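Local atomic coordinates of sensor protein (Geobacter sulfurreducens, PDB entry 3H7M), a protein that probably acts as a membrane-bound sensor histidine kinase that phosphorylates itself on histidine using ATP, this part being its sensor domain, which resembles periplasmic binding proteins. Residues A99-L112 with L178-A190. Residues are numbered along the deposited sequence; the frame is centred on the assembly and turned at random.
Sequences AIFARRDSPPAAGL and LTNLVPVARSIAA
Strands 99-103 and 181-184 pair antiparallel, Ala102 and Val182 exchanging two N-H...O=C bonds, and at Ile100 the register slips by one residue in a classic beta bulge. There Ile100 O accepts from both Val184 N (2.6 Å) and Ala185 N, while Ile100 N donates to Ala185 O. Pro183 suits its non-hydrogen-bonded place opposite Phe101, because at this position no N-H is called for toward strand 99-103; Pro183 CB lies 3.6 Å from Phe101 CE1. The two strands are neighbours in the mixed sheet of a domain resembling periplasmic binding proteins, and strand 161-165 flanks 99-103 on its other edge. Opposite the bulge, Ile100 holds CG2 anti to the backbone N, alongside Val184 CG1. Its other branch carries Ile100 CD1 over Ala185 CB (3.3 Å), where a small methyl fits. Ile188 CD1 touches this branch and lies 3.4 Å from Leu112 CD2. Shortening Ile100 to an alanine would probably open a gap between Ala185 and Ile188 and leave Val184 CG1 without the Ile100 methyl beside it. At the far end Arg104 N bonds Asn180 O (2.8 Å), and the arginine's extended chain brings its guanidinium face over Val182 CG1, a branched aliphatic surface suited to a flat cation.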
loop_
_atom_site.group_PDB
_atom_site.type_symbol
_atom_site.label_atom_id
_atom_site.label_comp_id
_atom_site.label_asym_id
_atom_site.label_seq_id
_atom_site.Cartn_x
_atom_site.Cartn_y
_atom_site.Cartn_z
ATOM N N ALA A 99 11.382 2.519 3.925
ATOM C CA ALA A 99 12.435 2.580 4.905
ATOM C C ALA A 99 13.182 1.276 4.916
ATOM O O ALA A 99 12.680 0.252 4.446
ATOM C CB ALA A 99 11.851 2.857 6.266
ATOM N N ILE A 100 14.414 1.339 5.392
ATOM C CA ILE A 100 15.201 0.136 5.527
ATOM C C ILE A 100 15.122 -0.219 7.015
ATOM O O ILE A 100 15.359 0.610 7.903
ATOM C CB ILE A 100 16.661 0.346 5.128
ATOM C CG1 ILE A 100 16.758 0.596 3.620
ATOM C CG2 ILE A 100 17.475 -0.886 5.523
ATOM C CD1 ILE A 100 18.149 1.043 3.181
ATOM N N PHE A 101 14.764 -1.463 7.250
ATOM C CA PHE A 101 14.605 -2.029 8.579
ATOM C C PHE A 101 15.730 -3.042 8.837
ATOM O O PHE A 101 16.183 -3.738 7.912
ATOM C CB PHE A 101 13.245 -2.748 8.654
ATOM C CG PHE A 101 12.064 -1.814 8.668
ATOM C CD1 PHE A 101 11.604 -1.271 9.869
ATOM C CD2 PHE A 101 11.420 -1.463 7.483
ATOM C CE1 PHE A 101 10.527 -0.399 9.890
ATOM C CE2 PHE A 101 10.339 -0.588 7.502
ATOM C CZ PHE A 101 9.894 -0.057 8.710
ATOM N N ALA A 102 16.148 -3.132 10.096
ATOM C CA ALA A 102 17.197 -4.061 10.508
ATOM C C ALA A 102 17.033 -4.423 11.981
ATOM O O ALA A 102 16.371 -3.698 12.723
ATOM C CB ALA A 102 18.564 -3.415 10.307
ATOM N N ARG A 103 17.654 -5.527 12.404
ATOM C CA ARG A 103 17.619 -5.912 13.812
ATOM C C ARG A 103 18.532 -4.897 14.473
ATOM O O ARG A 103 19.471 -4.427 13.835
ATOM C CB ARG A 103 18.130 -7.334 14.009
ATOM C CG ARG A 103 17.266 -8.376 13.318
ATOM C CD ARG A 103 17.746 -9.797 13.585
ATOM N NE ARG A 103 19.112 -9.981 13.116
ATOM C CZ ARG A 103 19.453 -10.241 11.857
ATOM N NH1 ARG A 103 18.526 -10.367 10.910
ATOM N NH2 ARG A 103 20.735 -10.367 11.550
ATOM N N ARG A 104 18.225 -4.527 15.721
ATOM C CA ARG A 104 18.996 -3.534 16.481
ATOM C C ARG A 104 20.488 -3.779 16.541
ATOM O O ARG A 104 21.290 -2.863 16.361
ATOM C CB ARG A 104 18.490 -3.440 17.914
ATOM C CG ARG A 104 17.239 -2.654 18.054
ATOM C CD ARG A 104 16.820 -2.515 19.501
ATOM N NE ARG A 104 15.576 -1.762 19.570
ATOM C CZ ARG A 104 14.455 -2.139 18.961
ATOM N NH1 ARG A 104 14.437 -3.260 18.250
ATOM N NH2 ARG A 104 13.359 -1.392 19.042
ATOM N N ASP A 105 20.858 -5.015 16.832
ATOM C CA ASP A 105 22.258 -5.371 16.911
ATOM C C ASP A 105 22.915 -5.020 15.571
ATOM O O ASP A 105 23.809 -4.177 15.512
ATOM C CB ASP A 105 22.396 -6.868 17.221
ATOM C CG ASP A 105 21.281 -7.705 16.598
ATOM O OD1 ASP A 105 20.102 -7.482 16.958
ATOM O OD2 ASP A 105 21.577 -8.585 15.754
ATOM N N SER A 106 22.416 -5.648 14.507
ATOM C CA SER A 106 22.906 -5.471 13.146
ATOM C C SER A 106 23.511 -4.129 12.768
ATOM O O SER A 106 23.195 -3.090 13.356
ATOM C CB SER A 106 21.806 -5.823 12.163
ATOM O OG SER A 106 21.575 -7.221 12.174
ATOM N N PRO A 107 24.405 -4.150 11.761
ATOM C CA PRO A 107 25.122 -2.990 11.216
ATOM C C PRO A 107 24.132 -2.067 10.518
ATOM O O PRO A 107 23.435 -2.486 9.596
ATOM C CB PRO A 107 26.091 -3.612 10.205
ATOM C CG PRO A 107 26.137 -5.082 10.574
ATOM C CD PRO A 107 24.741 -5.368 11.001
ATOM N N PRO A 108 24.059 -0.800 10.939
ATOM C CA PRO A 108 23.109 0.095 10.279
ATOM C C PRO A 108 23.514 0.400 8.838
ATOM O O PRO A 108 24.675 0.247 8.453
ATOM C CB PRO A 108 23.134 1.332 11.166
ATOM C CG PRO A 108 24.563 1.378 11.596
ATOM C CD PRO A 108 24.860 -0.076 11.941
ATOM N N ALA A 109 22.535 0.812 8.044
ATOM C CA ALA A 109 22.752 1.164 6.654
ATOM C C ALA A 109 22.171 2.563 6.522
ATOM O O ALA A 109 21.111 2.838 7.082
ATOM C CB ALA A 109 22.016 0.204 5.764
ATOM N N ALA A 110 22.851 3.452 5.806
ATOM C CA ALA A 110 22.343 4.812 5.661
ATOM C C ALA A 110 21.586 5.024 4.348
ATOM O O ALA A 110 20.985 6.079 4.123
ATOM C CB ALA A 110 23.490 5.808 5.783
ATOM N N GLY A 111 21.610 4.014 3.487
ATOM C CA GLY A 111 20.920 4.119 2.217
ATOM C C GLY A 111 20.856 2.763 1.548
ATOM O O GLY A 111 21.575 1.838 1.930
ATOM N N LEU A 112 20.011 2.641 0.535
ATOM C CA LEU A 112 19.853 1.372 -0.145
ATOM C C LEU A 112 21.046 0.915 -0.974
ATOM O O LEU A 112 21.095 -0.230 -1.420
ATOM C CB LEU A 112 18.568 1.387 -0.978
ATOM C CG LEU A 112 18.218 2.617 -1.807
ATOM C CD1 LEU A 112 16.847 2.359 -2.429
ATOM C CD2 LEU A 112 18.202 3.907 -0.955
ATOM N N LEU A 178 7.563 -7.501 16.742
ATOM C CA LEU A 178 8.916 -7.710 16.228
ATOM C C LEU A 178 9.761 -6.633 16.865
ATOM O O LEU A 178 10.256 -5.730 16.186
ATOM C CB LEU A 178 8.917 -7.524 14.733
ATOM C CG LEU A 178 7.850 -8.398 14.096
ATOM C CD1 LEU A 178 7.947 -8.245 12.583
ATOM C CD2 LEU A 178 8.063 -9.846 14.511
ATOM N N THR A 179 9.950 -6.745 18.173
ATOM C CA THR A 179 10.652 -5.702 18.902
ATOM C C THR A 179 12.159 -5.612 18.790
ATOM O O THR A 179 12.770 -4.780 19.459
ATOM C CB THR A 179 10.230 -5.703 20.386
ATOM O OG1 THR A 179 10.641 -6.928 21.018
ATOM C CG2 THR A 179 8.716 -5.567 20.488
ATOM N N ASN A 180 12.765 -6.448 17.952
ATOM C CA ASN A 180 14.203 -6.353 17.735
ATOM C C ASN A 180 14.429 -5.558 16.432
ATOM O O ASN A 180 15.572 -5.316 16.046
ATOM C CB ASN A 180 14.847 -7.758 17.636
ATOM C CG ASN A 180 14.164 -8.640 16.623
ATOM O OD1 ASN A 180 12.959 -8.526 16.422
ATOM N ND2 ASN A 180 14.921 -9.539 15.980
ATOM N N LEU A 181 13.348 -5.143 15.760
ATOM C CA LEU A 181 13.484 -4.380 14.498
ATOM C C LEU A 181 13.436 -2.875 14.687
ATOM O O LEU A 181 12.675 -2.366 15.500
ATOM C CB LEU A 181 12.389 -4.758 13.480
ATOM C CG LEU A 181 12.247 -6.243 13.133
ATOM C CD1 LEU A 181 11.196 -6.472 12.096
ATOM C CD2 LEU A 181 13.592 -6.763 12.654
ATOM N N VAL A 182 14.265 -2.164 13.932
ATOM C CA VAL A 182 14.291 -0.699 13.963
ATOM C C VAL A 182 14.415 -0.252 12.527
ATOM O O VAL A 182 14.968 -0.962 11.680
ATOM C CB VAL A 182 15.522 -0.102 14.693
ATOM C CG1 VAL A 182 15.424 -0.339 16.173
ATOM C CG2 VAL A 182 16.807 -0.710 14.130
ATOM N N PRO A 183 13.864 0.913 12.220
ATOM C CA PRO A 183 13.953 1.430 10.852
ATOM C C PRO A 183 15.242 2.220 10.836
ATOM O O PRO A 183 15.355 3.193 11.579
ATOM C CB PRO A 183 12.739 2.346 10.750
ATOM C CG PRO A 183 12.584 2.875 12.172
ATOM C CD PRO A 183 12.866 1.647 13.023
ATOM N N VAL A 184 16.221 1.807 10.036
ATOM C CA VAL A 184 17.493 2.541 9.999
ATOM C C VAL A 184 17.541 3.607 8.908
ATOM O O VAL A 184 17.886 4.761 9.172
ATOM C CB VAL A 184 18.705 1.599 9.821
ATOM C CG1 VAL A 184 18.575 0.794 8.556
ATOM C CG2 VAL A 184 19.983 2.426 9.777
ATOM N N ALA A 185 17.204 3.221 7.684
ATOM C CA ALA A 185 17.200 4.165 6.574
ATOM C C ALA A 185 15.759 4.584 6.363
ATOM O O ALA A 185 14.930 3.799 5.899
ATOM C CB ALA A 185 17.752 3.511 5.316
ATOM N N ARG A 186 15.470 5.830 6.700
ATOM C CA ARG A 186 14.121 6.342 6.587
ATOM C C ARG A 186 13.865 7.218 5.369
ATOM O O ARG A 186 14.723 7.375 4.497
ATOM C CB ARG A 186 13.779 7.099 7.873
ATOM C CG ARG A 186 13.941 6.236 9.134
ATOM C CD ARG A 186 14.831 6.894 10.166
ATOM N NE ARG A 186 14.218 8.098 10.715
ATOM C CZ ARG A 186 13.045 8.116 11.340
ATOM N NH1 ARG A 186 12.359 6.992 11.492
ATOM N NH2 ARG A 186 12.558 9.255 11.819
ATOM N N SER A 187 12.653 7.761 5.323
ATOM C CA SER A 187 12.182 8.647 4.260
ATOM C C SER A 187 12.794 8.495 2.862
ATOM O O SER A 187 12.961 9.488 2.139
ATOM C CB SER A 187 12.313 10.105 4.717
ATOM O OG SER A 187 11.465 10.371 5.826
ATOM N N ILE A 188 13.131 7.270 2.471
ATOM C CA ILE A 188 13.676 7.086 1.144
ATOM C C ILE A 188 12.595 6.528 0.219
ATOM O O ILE A 188 11.763 5.727 0.633
ATOM C CB ILE A 188 14.912 6.142 1.144
ATOM C CG1 ILE A 188 14.507 4.710 1.486
ATOM C CG2 ILE A 188 15.949 6.642 2.137
ATOM C CD1 ILE A 188 15.653 3.718 1.358
ATOM N N ALA A 189 12.599 6.997 -1.028
ATOM C CA ALA A 189 11.657 6.571 -2.078
ATOM C C ALA A 189 10.153 6.765 -1.821
ATOM O O ALA A 189 9.431 5.779 -1.717
ATOM C CB ALA A 189 11.928 5.099 -2.450
ATOM N N ALA A 190 9.695 8.019 -1.753
ATOM C CA ALA A 190 8.273 8.341 -1.527
ATOM C C ALA A 190 7.345 7.957 -2.693
ATOM O O ALA A 190 7.698 8.112 -3.851
ATOM C CB ALA A 190 8.120 9.824 -1.220
HETATM O O HOH W 1 17.982 -9.257 17.077
#